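Local coordinates for xylan esterase, putative, AXE2C (Cellvibrio japonicus, PDB 2WAA), which removes acetyl groups from xylan and glucomannan, as a family 2 carbohydrate esterase taking part in the degradation of plant cell wall polysaccharides, at residues F36-S42 and I101-N107; G273-N277 and S305-P309; S8-A14 and Q116-T122; Q225-S231 and H263-V269. One frame throughout, in Å; residues are numbered along the deposited sequence. Where two conformers were deposited one is given.

Contact 1 (F36-S42 and I101-N107); sequences FGYPGVS and IIHRSEN
A strand can end with its backbone still bonded, as at His103 of strand 94-103. Residues 36-42 contain a type II turn, Tyr38 to Val41, with Gly40 at positive phi (88°). The segments run antiparallel, with Ser42 opposite Ile102 in a non-hydrogen-bonded pair (CA-CA 4.5 Å). His103 N donates to Val41 O (2.8 Å), and Gly40 N to His103 O (2.8 Å). The His103 side chain, chi1 t, turns toward the loop, and its ND1 donates to Tyr38 O (2.8 Å); the edge of Phe36 meets the face of this imidazole, centroids 5.3 Å apart. Ser42 OG (chi1 m) donates back to Gly40 O at 2.8 Å. Asn107 ND2 lies over the face of Tyr38, 3.3 Å from its CD1; Asn107 OD1 accepts from Gln111 and Gly211, and Tyr38 OH hydrogen-bonds Phe205 O. Glu106, whose carboxylate is hydrogen-bonded to Trp161 NE1 and Gly185 N, approaches the inferred nucleophile Ser141, so this strand-end and loop contact of the N-terminal domain borders the catalytic centre. Arg104 salt-bridges Asp66 and Asp149; Ile101 and Ile102 pack on strand 63-69, Phe36 and His103 on strand 112-119, Tyr38 and Pro39 on strand 177-183.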
loop_
_atom_site.group_PDB
_atom_site.type_symbol
_atom_site.label_atom_id
_atom_site.label_comp_id
_atom_site.label_asym_id
_atom_site.label_seq_id
_atom_site.Cartn_x
_atom_site.Cartn_y
_atom_site.Cartn_z
ATOM N N PHE A 36 1.863 9.873 -6.850
ATOM C CA PHE A 36 1.416 8.604 -6.334
ATOM C C PHE A 36 0.112 8.713 -5.573
ATOM O O PHE A 36 -0.238 9.778 -5.026
ATOM C CB PHE A 36 2.527 7.973 -5.462
ATOM C CG PHE A 36 3.185 8.929 -4.501
ATOM C CD1 PHE A 36 2.720 9.073 -3.187
ATOM C CD2 PHE A 36 4.276 9.691 -4.918
ATOM C CE1 PHE A 36 3.308 9.961 -2.305
ATOM C CE2 PHE A 36 4.900 10.589 -4.031
ATOM C CZ PHE A 36 4.401 10.721 -2.715
ATOM N N GLY A 37 -0.621 7.587 -5.554
ATOM C CA GLY A 37 -1.936 7.552 -4.956
ATOM C C GLY A 37 -2.135 6.380 -3.990
ATOM O O GLY A 37 -2.945 6.491 -3.086
ATOM N N TYR A 38 -1.460 5.255 -4.213
ATOM C CA TYR A 38 -1.654 4.106 -3.316
ATOM C C TYR A 38 -0.989 4.355 -1.968
ATOM O O TYR A 38 -0.001 5.059 -1.897
ATOM C CB TYR A 38 -1.117 2.815 -3.936
ATOM C CG TYR A 38 -2.025 2.300 -5.020
ATOM C CD1 TYR A 38 -3.305 1.807 -4.717
ATOM C CD2 TYR A 38 -1.631 2.342 -6.357
ATOM C CE1 TYR A 38 -4.143 1.348 -5.721
ATOM C CE2 TYR A 38 -2.488 1.858 -7.380
ATOM C CZ TYR A 38 -3.740 1.392 -7.039
ATOM O OH TYR A 38 -4.598 0.881 -8.018
ATOM N N PRO A 39 -1.533 3.785 -0.881
ATOM C CA PRO A 39 -0.886 4.031 0.432
ATOM C C PRO A 39 0.406 3.199 0.538
ATOM O O PRO A 39 0.580 2.237 -0.231
ATOM C CB PRO A 39 -1.908 3.476 1.442
ATOM C CG PRO A 39 -2.630 2.394 0.648
ATOM C CD PRO A 39 -2.734 2.932 -0.780
ATOM N N GLY A 40 1.336 3.629 1.388
ATOM C CA GLY A 40 2.570 2.875 1.639
ATOM C C GLY A 40 3.731 3.192 0.685
ATOM O O GLY A 40 4.849 2.666 0.873
ATOM N N VAL A 41 3.455 3.988 -0.355
ATOM C CA VAL A 41 4.507 4.419 -1.275
ATOM C C VAL A 41 5.546 5.147 -0.410
ATOM O O VAL A 41 5.205 6.063 0.355
ATOM C CB VAL A 41 3.982 5.328 -2.372
ATOM C CG1 VAL A 41 5.172 5.911 -3.206
ATOM C CG2 VAL A 41 2.973 4.531 -3.271
ATOM N N SER A 42 6.796 4.707 -0.531
ATOM C CA SER A 42 7.843 5.151 0.357
ATOM C C SER A 42 9.034 5.665 -0.474
ATOM O O SER A 42 9.573 4.909 -1.314
ATOM C CB SER A 42 8.261 3.959 1.218
ATOM O OG SER A 42 7.205 3.530 2.084
ATOM N N ILE A 101 9.891 9.327 3.366
ATOM C CA ILE A 101 8.552 9.892 3.273
ATOM C C ILE A 101 7.632 8.722 2.936
ATOM O O ILE A 101 7.910 7.967 2.007
ATOM C CB ILE A 101 8.476 10.968 2.180
ATOM C CG1 ILE A 101 9.452 12.118 2.535
ATOM C CG2 ILE A 101 7.036 11.420 1.929
ATOM C CD1 ILE A 101 9.727 13.092 1.356
ATOM N N ILE A 102 6.556 8.557 3.706
ATOM C CA ILE A 102 5.641 7.447 3.473
ATOM C C ILE A 102 4.263 7.998 3.210
ATOM O O ILE A 102 3.742 8.784 4.025
ATOM C CB ILE A 102 5.570 6.401 4.663
ATOM C CG1 ILE A 102 6.942 5.790 4.979
ATOM C CG2 ILE A 102 4.697 5.222 4.272
ATOM C CD1 ILE A 102 7.593 6.487 6.165
ATOM N N HIS A 103 3.642 7.594 2.080
ATOM C CA HIS A 103 2.273 8.035 1.817
ATOM C C HIS A 103 1.315 7.299 2.783
ATOM O O HIS A 103 1.231 6.054 2.759
ATOM C CB HIS A 103 1.905 7.729 0.337
ATOM C CG HIS A 103 0.628 8.370 -0.137
ATOM N ND1 HIS A 103 -0.212 7.764 -1.047
ATOM C CD2 HIS A 103 0.035 9.551 0.184
ATOM C CE1 HIS A 103 -1.252 8.555 -1.295
ATOM N NE2 HIS A 103 -1.123 9.648 -0.567
ATOM N N ARG A 104 0.557 8.051 3.587
ATOM C CA ARG A 104 -0.437 7.432 4.485
ATOM C C ARG A 104 -1.772 7.306 3.801
ATOM O O ARG A 104 -2.531 6.395 4.127
ATOM C CB ARG A 104 -0.662 8.277 5.748
ATOM C CG ARG A 104 0.608 8.413 6.636
ATOM C CD ARG A 104 0.481 9.660 7.557
ATOM N NE ARG A 104 -0.681 9.615 8.446
ATOM C CZ ARG A 104 -0.696 9.023 9.640
ATOM N NH1 ARG A 104 0.376 8.357 10.119
ATOM N NH2 ARG A 104 -1.818 9.071 10.384
ATOM N N SER A 105 -2.082 8.247 2.914
ATOM C CA SER A 105 -3.379 8.296 2.230
ATOM C C SER A 105 -3.558 7.251 1.151
ATOM O O SER A 105 -2.596 6.615 0.744
ATOM C CB SER A 105 -3.628 9.708 1.698
ATOM O OG SER A 105 -3.985 10.517 2.812
ATOM N N GLU A 106 -4.800 7.061 0.685
ATOM C CA GLU A 106 -5.030 6.227 -0.509
ATOM C C GLU A 106 -5.649 7.082 -1.620
ATOM O O GLU A 106 -5.943 8.246 -1.430
ATOM C CB GLU A 106 -5.957 5.034 -0.206
ATOM C CG GLU A 106 -7.330 5.453 0.328
ATOM C CD GLU A 106 -8.265 4.256 0.502
ATOM O OE1 GLU A 106 -8.809 3.810 -0.523
ATOM O OE2 GLU A 106 -8.433 3.758 1.665
ATOM N N ASN A 107 -5.844 6.489 -2.783
ATOM C CA ASN A 107 -6.254 7.253 -3.978
ATOM C C ASN A 107 -7.462 8.170 -3.859
ATOM O O ASN A 107 -7.425 9.292 -4.390
ATOM C CB ASN A 107 -6.492 6.288 -5.124
ATOM C CG ASN A 107 -5.187 5.878 -5.826
ATOM O OD1 ASN A 107 -4.669 6.655 -6.601
ATOM N ND2 ASN A 107 -4.701 4.628 -5.603
#

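Contact 2 (G273-N277 and S305-P309)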
loop_
_atom_site.group_PDB
_atom_site.type_symbol
_atom_site.label_atom_id
_atom_site.label_comp_id
_atom_site.label_asym_id
_atom_site.label_seq_id
_atom_site.Cartn_x
_atom_site.Cartn_y
_atom_site.Cartn_z
ATOM N N GLY A 273 -9.667 -12.157 4.440
ATOM C CA GLY A 273 -9.568 -10.911 5.180
ATOM C C GLY A 273 -10.214 -10.976 6.572
ATOM O O GLY A 273 -10.808 -12.004 6.983
ATOM N N ALA A 274 -10.104 -9.869 7.285
ATOM C CA ALA A 274 -10.467 -9.827 8.698
ATOM C C ALA A 274 -11.858 -9.322 9.030
ATOM O O ALA A 274 -12.284 -9.464 10.179
ATOM C CB ALA A 274 -9.470 -8.948 9.450
ATOM N N ILE A 275 -12.523 -8.644 8.102
ATOM C CA ILE A 275 -13.813 -8.014 8.461
ATOM C C ILE A 275 -14.989 -9.011 8.420
ATOM O O ILE A 275 -15.820 -9.006 9.341
ATOM C CB ILE A 275 -14.116 -6.768 7.576
ATOM C CG1 ILE A 275 -13.143 -5.645 7.977
ATOM C CG2 ILE A 275 -15.537 -6.345 7.791
ATOM C CD1 ILE A 275 -13.240 -4.430 7.069
ATOM N N LEU A 276 -15.039 -9.859 7.382
ATOM C CA LEU A 276 -16.164 -10.775 7.227
ATOM C C LEU A 276 -16.201 -11.761 8.364
ATOM O O LEU A 276 -15.168 -12.186 8.904
ATOM C CB LEU A 276 -16.071 -11.578 5.919
ATOM C CG LEU A 276 -16.208 -10.713 4.668
ATOM C CD1 LEU A 276 -16.130 -11.663 3.470
ATOM C CD2 LEU A 276 -17.489 -9.904 4.687
ATOM N N ASN A 277 -17.406 -12.136 8.717
ATOM C CA ASN A 277 -17.576 -13.011 9.850
ATOM C C ASN A 277 -18.683 -13.958 9.517
ATOM O O ASN A 277 -19.397 -13.747 8.515
ATOM C CB ASN A 277 -18.027 -12.172 11.012
ATOM C CG ASN A 277 -17.791 -12.807 12.288
ATOM O OD1 ASN A 277 -17.114 -13.875 12.383
ATOM N ND2 ASN A 277 -18.340 -12.186 13.333
ATOM N N SER A 305 -7.447 -16.877 8.479
ATOM C CA SER A 305 -7.274 -15.764 9.396
ATOM C C SER A 305 -8.437 -15.633 10.325
ATOM O O SER A 305 -9.487 -16.255 10.097
ATOM C CB SER A 305 -7.192 -14.515 8.597
ATOM O OG SER A 305 -8.342 -14.482 7.806
ATOM N N SER A 306 -8.232 -14.828 11.358
ATOM C CA SER A 306 -9.245 -14.593 12.348
ATOM C C SER A 306 -10.065 -13.418 11.885
ATOM O O SER A 306 -9.556 -12.527 11.225
ATOM C CB SER A 306 -8.606 -14.201 13.697
ATOM O OG SER A 306 -7.987 -15.342 14.265
ATOM N N HIS A 307 -11.295 -13.364 12.342
ATOM C CA HIS A 307 -12.059 -12.117 12.255
ATOM C C HIS A 307 -11.592 -11.142 13.323
ATOM O O HIS A 307 -11.370 -11.531 14.474
ATOM C CB HIS A 307 -13.543 -12.453 12.475
ATOM C CG HIS A 307 -14.401 -11.260 12.781
ATOM N ND1 HIS A 307 -14.740 -10.327 11.832
ATOM C CD2 HIS A 307 -15.078 -10.912 13.910
ATOM C CE1 HIS A 307 -15.553 -9.423 12.368
ATOM N NE2 HIS A 307 -15.768 -9.752 13.626
ATOM N N HIS A 308 -11.423 -9.866 12.958
ATOM C CA HIS A 308 -11.183 -8.813 13.947
ATOM C C HIS A 308 -12.300 -7.815 13.871
ATOM O O HIS A 308 -12.648 -7.363 12.796
ATOM C CB HIS A 308 -9.828 -8.153 13.696
ATOM C CG HIS A 308 -8.698 -9.115 13.844
ATOM N ND1 HIS A 308 -8.168 -9.447 15.078
ATOM C CD2 HIS A 308 -8.057 -9.884 12.932
ATOM C CE1 HIS A 308 -7.223 -10.353 14.912
ATOM N NE2 HIS A 308 -7.134 -10.639 13.624
ATOM N N PRO A 309 -12.895 -7.481 15.024
ATOM C CA PRO A 309 -14.152 -6.752 14.976
ATOM C C PRO A 309 -14.036 -5.235 14.965
ATOM O O PRO A 309 -15.056 -4.580 14.976
ATOM C CB PRO A 309 -14.858 -7.226 16.267
ATOM C CG PRO A 309 -13.719 -7.332 17.225
ATOM C CD PRO A 309 -12.657 -8.056 16.362
#
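Loops that follow neighbouring strands can be joined through very few backbone groups, and here one carbonyl does most of the work. The hydrogen bonds converge on Ala274 O: His308 N donates to it at 2.9 Å, and His307 ND1 reaches the same Ala274 O at 3.1 Å in a weak bond of poor angle. A CA-H...O contact from His307 CA, 3.4 Å from Ala274 O, adds a third approach, and the closest pair of CA atoms is accordingly that of Ala274 and His307, 4.5 Å apart. With chi1 t, the His307 ring lies against the bend made by residues 274-277, where its ND1 is also 3.0 Å from Ile275 O.

The apolar part involves both imidazoles. Asn277 CB sits over the face of His307 in a CH-pi contact, 3.9 Å from the ring centroid and nearly on its normal. Ala274 CB meets the edge of the other ring, 3.9 Å from His308 CD2. Both Ala274 and His308 also pack on Met325 of helix 319-337. Gly273 has backbone angles (86/178) at which a side chain would strike the preceding carbonyl.

Ile275 points its CA-CB bond away from residues 305-309, and its side chain reaches the inferred charge-relay residue His316 and a bound acetate. The arrangement joins two loops that follow adjacent parallel strands of an SGNH (GDSL-type) hydrolase domain, beside its catalytic site.

Contact 3 (S8-A14 and Q116-T122); sequences SSTHTIA and QLTLTGT
Strands 10-14 and 116-119 exemplify antiparallel pairing of an N-terminal strand with a distant partner; their axes approach to 4.5 Å at 165°. First, Ser9 O accepts from Gly121 N (3.1 Å), and a water accepts from Ser9 N and donates to Gly121 O, 2.9 Å from each. Thr10 faces Thr120 in a non-hydrogen-bonded pair, CA-CA 4.4 Å. His11 pairs with Leu119 through His11 N to Leu119 O and Leu119 N to His11 O, both 2.8 Å; its ring (chi1 m) swings back so that NE2 bonds Ser9 OG (2.8 Å) and, weakly, Gly121 O (2.9 Å). Thr12 and Thr118, both chi1 m, share an OG1-OG1 hydrogen bond of 2.7 Å. Ile13 N donates to Leu117 O (3.0 Å), and Leu117 N to Ile13 O (2.9 Å). Ala14 ends opposite Gln116, CA-CA 4.2 Å. Thr10, Thr12, Thr118 and Thr120 share one face; His11, Ile13, Leu117 and Leu119 pack on Phe124 from the other, as in a two-sheet beta-sandwich.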
loop_
_atom_site.group_PDB
_atom_site.type_symbol
_atom_site.label_atom_id
_atom_site.label_comp_id
_atom_site.label_asym_id
_atom_site.label_seq_id
_atom_site.Cartn_x
_atom_site.Cartn_y
_atom_site.Cartn_z
ATOM N N SER A 8 29.043 27.586 1.977
ATOM C CA SER A 8 27.716 26.911 1.990
ATOM C C SER A 8 27.156 26.728 0.565
ATOM O O SER A 8 27.164 27.682 -0.208
ATOM C CB SER A 8 26.688 27.707 2.804
ATOM O OG SER A 8 25.519 26.900 2.998
ATOM N N SER A 9 26.656 25.518 0.245
ATOM C CA SER A 9 26.085 25.197 -1.074
ATOM C C SER A 9 24.783 24.404 -0.892
ATOM O O SER A 9 24.566 23.774 0.165
ATOM C CB SER A 9 27.077 24.389 -1.936
ATOM O OG SER A 9 27.411 23.142 -1.337
ATOM N N THR A 10 23.901 24.472 -1.890
ATOM C CA THR A 10 22.716 23.594 -1.915
ATOM C C THR A 10 22.755 22.702 -3.156
ATOM O O THR A 10 23.433 23.012 -4.171
ATOM C CB THR A 10 21.402 24.350 -1.862
ATOM O OG1 THR A 10 21.207 24.995 -3.111
ATOM C CG2 THR A 10 21.367 25.369 -0.643
ATOM N N HIS A 11 22.013 21.606 -3.081
ATOM C CA HIS A 11 22.047 20.604 -4.094
ATOM C C HIS A 11 20.611 20.161 -4.279
ATOM O O HIS A 11 20.016 19.632 -3.344
ATOM C CB HIS A 11 22.931 19.460 -3.572
ATOM C CG HIS A 11 24.259 19.960 -3.113
ATOM N ND1 HIS A 11 25.330 20.103 -3.969
ATOM C CD2 HIS A 11 24.656 20.446 -1.914
ATOM C CE1 HIS A 11 26.352 20.607 -3.300
ATOM N NE2 HIS A 11 25.967 20.834 -2.051
ATOM N N THR A 12 20.056 20.404 -5.473
ATOM C CA THR A 12 18.633 20.097 -5.709
ATOM C C THR A 12 18.532 19.017 -6.769
ATOM O O THR A 12 19.217 19.089 -7.811
ATOM C CB THR A 12 17.852 21.381 -6.090
ATOM O OG1 THR A 12 17.937 22.336 -5.030
ATOM C CG2 THR A 12 16.383 21.113 -6.333
ATOM N N ILE A 13 17.749 17.965 -6.488
ATOM C CA ILE A 13 17.510 16.911 -7.467
ATOM C C ILE A 13 16.013 16.714 -7.651
ATOM O O ILE A 13 15.190 17.071 -6.767
ATOM C CB ILE A 13 18.134 15.560 -7.027
ATOM C CG1 ILE A 13 17.499 15.107 -5.697
ATOM C CG2 ILE A 13 19.654 15.702 -6.917
ATOM C CD1 ILE A 13 18.066 13.734 -5.208
ATOM N N ALA A 14 15.657 16.198 -8.830
ATOM C CA ALA A 14 14.250 15.836 -9.090
ATOM C C ALA A 14 13.836 14.609 -8.268
ATOM O O ALA A 14 14.674 13.801 -7.844
ATOM C CB ALA A 14 14.034 15.553 -10.595
ATOM N N GLN A 116 10.763 17.913 -6.164
ATOM C CA GLN A 116 12.247 18.002 -6.083
ATOM C C GLN A 116 12.634 18.169 -4.625
ATOM O O GLN A 116 11.775 18.483 -3.796
ATOM C CB GLN A 116 12.801 19.145 -6.994
ATOM C CG GLN A 116 12.084 20.413 -6.849
ATOM C CD GLN A 116 12.496 21.552 -7.872
ATOM O OE1 GLN A 116 12.091 22.685 -7.669
ATOM N NE2 GLN A 116 13.237 21.241 -8.930
ATOM N N LEU A 117 13.892 17.871 -4.299
ATOM C CA LEU A 117 14.423 17.992 -2.934
ATOM C C LEU A 117 15.624 18.915 -2.998
ATOM O O LEU A 117 16.438 18.792 -3.945
ATOM C CB LEU A 117 14.940 16.629 -2.451
ATOM C CG LEU A 117 14.027 15.425 -2.252
ATOM C CD1 LEU A 117 14.837 14.208 -1.726
ATOM C CD2 LEU A 117 12.889 15.807 -1.274
ATOM N N THR A 118 15.769 19.779 -1.991
ATOM C CA THR A 118 16.934 20.657 -1.898
ATOM C C THR A 118 17.690 20.344 -0.581
ATOM O O THR A 118 17.132 20.478 0.507
ATOM C CB THR A 118 16.547 22.125 -1.903
ATOM O OG1 THR A 118 15.972 22.476 -3.173
ATOM C CG2 THR A 118 17.834 23.010 -1.641
ATOM N N LEU A 119 18.954 19.939 -0.720
ATOM C CA LEU A 119 19.827 19.634 0.409
ATOM C C LEU A 119 20.751 20.817 0.601
ATOM O O LEU A 119 21.406 21.265 -0.370
ATOM C CB LEU A 119 20.711 18.429 0.052
ATOM C CG LEU A 119 21.809 18.075 1.102
ATOM C CD1 LEU A 119 21.165 17.590 2.395
ATOM C CD2 LEU A 119 22.804 16.963 0.557
ATOM N N THR A 120 20.845 21.282 1.838
ATOM C CA THR A 120 21.851 22.274 2.194
ATOM C C THR A 120 22.957 21.437 2.814
ATOM O O THR A 120 22.730 20.738 3.829
ATOM C CB THR A 120 21.305 23.294 3.179
ATOM O OG1 THR A 120 20.239 24.014 2.567
ATOM C CG2 THR A 120 22.411 24.313 3.578
ATOM N N GLY A 121 24.148 21.442 2.223
ATOM C CA GLY A 121 25.163 20.491 2.713
ATOM C C GLY A 121 26.102 20.113 1.633
ATOM O O GLY A 121 26.444 20.936 0.807
ATOM N N THR A 122 26.533 18.865 1.630
ATOM C CA THR A 122 27.554 18.483 0.677
ATOM C C THR A 122 27.019 17.642 -0.471
ATOM O O THR A 122 27.221 17.985 -1.649
ATOM C CB THR A 122 28.753 17.821 1.383
ATOM O OG1 THR A 122 28.297 16.765 2.206
ATOM C CG2 THR A 122 29.486 18.847 2.252
HETATM O O HOH W 1 27.407 23.392 2.026
#

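Contact 4 (Q225-S231 and H263-V269)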
loop_
_atom_site.group_PDB
_atom_site.type_symbol
_atom_site.label_atom_id
_atom_site.label_comp_id
_atom_site.label_asym_id
_atom_site.label_seq_id
_atom_site.Cartn_x
_atom_site.Cartn_y
_atom_site.Cartn_z
ATOM N N GLN A 225 8.192 -6.916 -9.924
ATOM C CA GLN A 225 7.839 -8.336 -10.104
ATOM C C GLN A 225 7.951 -8.987 -8.726
ATOM O O GLN A 225 9.062 -9.237 -8.226
ATOM C CB GLN A 225 8.761 -9.018 -11.138
ATOM C CG GLN A 225 8.310 -8.723 -12.589
ATOM C CD GLN A 225 6.961 -9.366 -12.935
ATOM O OE1 GLN A 225 6.271 -9.893 -12.064
ATOM N NE2 GLN A 225 6.587 -9.321 -14.220
ATOM N N PRO A 226 6.799 -9.209 -8.072
ATOM C CA PRO A 226 6.816 -9.726 -6.707
ATOM C C PRO A 226 7.076 -11.224 -6.647
ATOM O O PRO A 226 6.729 -11.959 -7.599
ATOM C CB PRO A 226 5.402 -9.426 -6.205
ATOM C CG PRO A 226 4.530 -9.589 -7.520
ATOM C CD PRO A 226 5.424 -8.951 -8.568
ATOM N N ASP A 227 7.704 -11.639 -5.552
ATOM C CA ASP A 227 7.908 -13.051 -5.232
ATOM C C ASP A 227 6.627 -13.614 -4.623
ATOM O O ASP A 227 6.323 -14.789 -4.785
ATOM C CB ASP A 227 8.974 -13.141 -4.174
ATOM C CG ASP A 227 10.314 -12.661 -4.682
ATOM O OD1 ASP A 227 10.778 -13.236 -5.671
ATOM O OD2 ASP A 227 10.870 -11.706 -4.100
ATOM N N LEU A 228 5.895 -12.764 -3.893
ATOM C CA LEU A 228 4.643 -13.191 -3.242
ATOM C C LEU A 228 3.555 -12.147 -3.473
ATOM O O LEU A 228 3.782 -10.940 -3.281
ATOM C CB LEU A 228 4.870 -13.328 -1.756
ATOM C CG LEU A 228 3.652 -13.330 -0.827
ATOM C CD1 LEU A 228 2.857 -14.581 -1.016
ATOM C CD2 LEU A 228 4.086 -13.268 0.648
ATOM N N ILE A 229 2.374 -12.623 -3.884
ATOM C CA ILE A 229 1.209 -11.783 -4.043
ATOM C C ILE A 229 0.139 -12.274 -3.056
ATOM O O ILE A 229 -0.242 -13.444 -3.060
ATOM C CB ILE A 229 0.641 -11.829 -5.466
ATOM C CG1 ILE A 229 1.740 -11.464 -6.471
ATOM C CG2 ILE A 229 -0.638 -10.934 -5.557
ATOM C CD1 ILE A 229 1.323 -11.550 -7.867
ATOM N N ILE A 230 -0.346 -11.380 -2.222
ATOM C CA ILE A 230 -1.444 -11.750 -1.315
ATOM C C ILE A 230 -2.683 -11.098 -1.841
ATOM O O ILE A 230 -2.681 -9.881 -2.020
ATOM C CB ILE A 230 -1.154 -11.198 0.092
ATOM C CG1 ILE A 230 0.159 -11.846 0.583
ATOM C CG2 ILE A 230 -2.337 -11.529 1.090
ATOM C CD1 ILE A 230 0.759 -11.152 1.761
ATOM N N SER A 231 -3.759 -11.861 -2.033
ATOM C CA SER A 231 -5.013 -11.213 -2.412
ATOM C C SER A 231 -5.993 -11.346 -1.248
ATOM O O SER A 231 -6.368 -12.460 -0.903
ATOM C CB SER A 231 -5.599 -11.905 -3.639
ATOM O OG SER A 231 -6.794 -11.224 -3.999
ATOM N N HIS A 263 3.072 -12.369 -13.639
ATOM C CA HIS A 263 4.138 -12.475 -12.619
ATOM C C HIS A 263 4.533 -13.938 -12.546
ATOM O O HIS A 263 4.119 -14.674 -11.606
ATOM C CB HIS A 263 3.566 -12.046 -11.266
ATOM C CG HIS A 263 2.896 -10.704 -11.312
ATOM N ND1 HIS A 263 3.595 -9.538 -11.544
ATOM C CD2 HIS A 263 1.595 -10.349 -11.175
ATOM C CE1 HIS A 263 2.749 -8.513 -11.526
ATOM N NE2 HIS A 263 1.528 -8.983 -11.315
ATOM N N PRO A 264 5.283 -14.405 -13.565
ATOM C CA PRO A 264 5.466 -15.841 -13.747
ATOM C C PRO A 264 6.232 -16.463 -12.608
ATOM O O PRO A 264 6.143 -17.679 -12.404
ATOM C CB PRO A 264 6.273 -15.943 -15.068
ATOM C CG PRO A 264 6.870 -14.568 -15.270
ATOM C CD PRO A 264 5.849 -13.618 -14.687
ATOM N N GLN A 265 6.989 -15.650 -11.887
ATOM C CA GLN A 265 7.812 -16.093 -10.755
ATOM C C GLN A 265 7.059 -16.029 -9.409
ATOM O O GLN A 265 7.604 -16.473 -8.379
ATOM C CB GLN A 265 9.033 -15.163 -10.601
ATOM C CG GLN A 265 8.675 -13.731 -9.972
ATOM C CD GLN A 265 7.709 -12.918 -10.892
ATOM O OE1 GLN A 265 7.673 -13.147 -12.099
ATOM N NE2 GLN A 265 6.945 -11.968 -10.313
ATOM N N ALA A 266 5.856 -15.453 -9.379
ATOM C CA ALA A 266 5.210 -15.199 -8.064
ATOM C C ALA A 266 4.466 -16.428 -7.493
ATOM O O ALA A 266 3.924 -17.229 -8.241
ATOM C CB ALA A 266 4.235 -14.048 -8.179
ATOM N N THR A 267 4.431 -16.520 -6.169
ATOM C CA THR A 267 3.499 -17.401 -5.436
ATOM C C THR A 267 2.311 -16.526 -5.031
ATOM O O THR A 267 2.505 -15.355 -4.628
ATOM C CB THR A 267 4.180 -17.947 -4.196
ATOM O OG1 THR A 267 5.341 -18.690 -4.615
ATOM C CG2 THR A 267 3.242 -18.838 -3.378
ATOM N N ILE A 268 1.093 -17.057 -5.166
ATOM C CA ILE A 268 -0.103 -16.263 -4.850
ATOM C C ILE A 268 -0.777 -16.868 -3.633
ATOM O O ILE A 268 -0.892 -18.089 -3.556
ATOM C CB ILE A 268 -1.035 -16.246 -6.023
ATOM C CG1 ILE A 268 -0.250 -15.656 -7.244
ATOM C CG2 ILE A 268 -2.284 -15.412 -5.698
ATOM C CD1 ILE A 268 -0.970 -15.675 -8.469
ATOM N N VAL A 269 -1.155 -16.020 -2.670
ATOM C CA VAL A 269 -1.834 -16.473 -1.447
ATOM C C VAL A 269 -3.174 -15.754 -1.358
ATOM O O VAL A 269 -3.205 -14.517 -1.368
ATOM C CB VAL A 269 -0.963 -16.201 -0.200
ATOM C CG1 VAL A 269 -1.708 -16.584 1.062
ATOM C CG2 VAL A 269 0.294 -17.038 -0.285
HETATM O O HOH W 2 7.567 -17.403 -5.688
HETATM O O HOH W 3 10.159 -15.206 -7.297
#
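Parallel strands bond in a staggered way, each bonding residue of one strand addressing two of the other. Strands 228-231 and 267-269 follow this rule, their axes 4.7 Å apart at closest and inclined by 20°. Thr267 N donates to Asp227 O (2.9 Å), Ile229 N to Thr267 O, Val269 N to Ile229 O and Ser231 N to Val269 O (each 2.8 Å). CA-H...O contacts fill the intervals, such as Ile268 CA to Ile229 O at 3.3 Å. Ahead of the second strand a type I turn, His263 to Ala266, is closed by Ala266 N to His263 O (2.9 Å).

Side-chain hydrogen bonds join the residues preceding the two strands. Gln225 OE1 accepts from His263 ND1 (2.7 Å) and from Gln265 NE2 (2.8 Å), and Gln265 NE2 also donates to Pro226 O at 2.7 Å. Pro226 lies over one face of the His263 ring. Two waters connect Asp227 to Gln265 O, through Asp227 O and OD1; Asp227 OD2 accepts from Lys134 N of strand 133-139. Between the segments, Leu228 CD1 meets Val269 CG2 at 3.6 Å, and Ile229 CD1 meets Ala266 CB at 3.8 Å.

Helix 245-262 makes the connection between the strands, a beta-alpha-beta crossover, and packs on Ile268. On the face bearing Leu228, Ile230 and Thr267 lies helix 319-337, while strand 133-139 continues the sheet beyond strand 228-231.

The four contacts show how chemistry follows position. Contacts 1 and 4 are buried, contact 2 is partly buried and contact 3 lies at the surface, about 47 Å from contact 2 between centres, across the chain's centre. Contacts 1 and 3 belong to the N-terminal beta domain, whose strands 94-103 and 112-119 are consecutive; contacts 2 and 4 share the esterase domain, and their segments adjoin in sequence. Regular backbone pairing dominates contacts 3 and 4, antiparallel with threonines on one face, parallel with aliphatic residues inside. Contact 1 joins a loop to a strand end and contact 2 two loops, both using histidines and backbone carbonyls; both come close to the inferred catalytic residues, one from each domain.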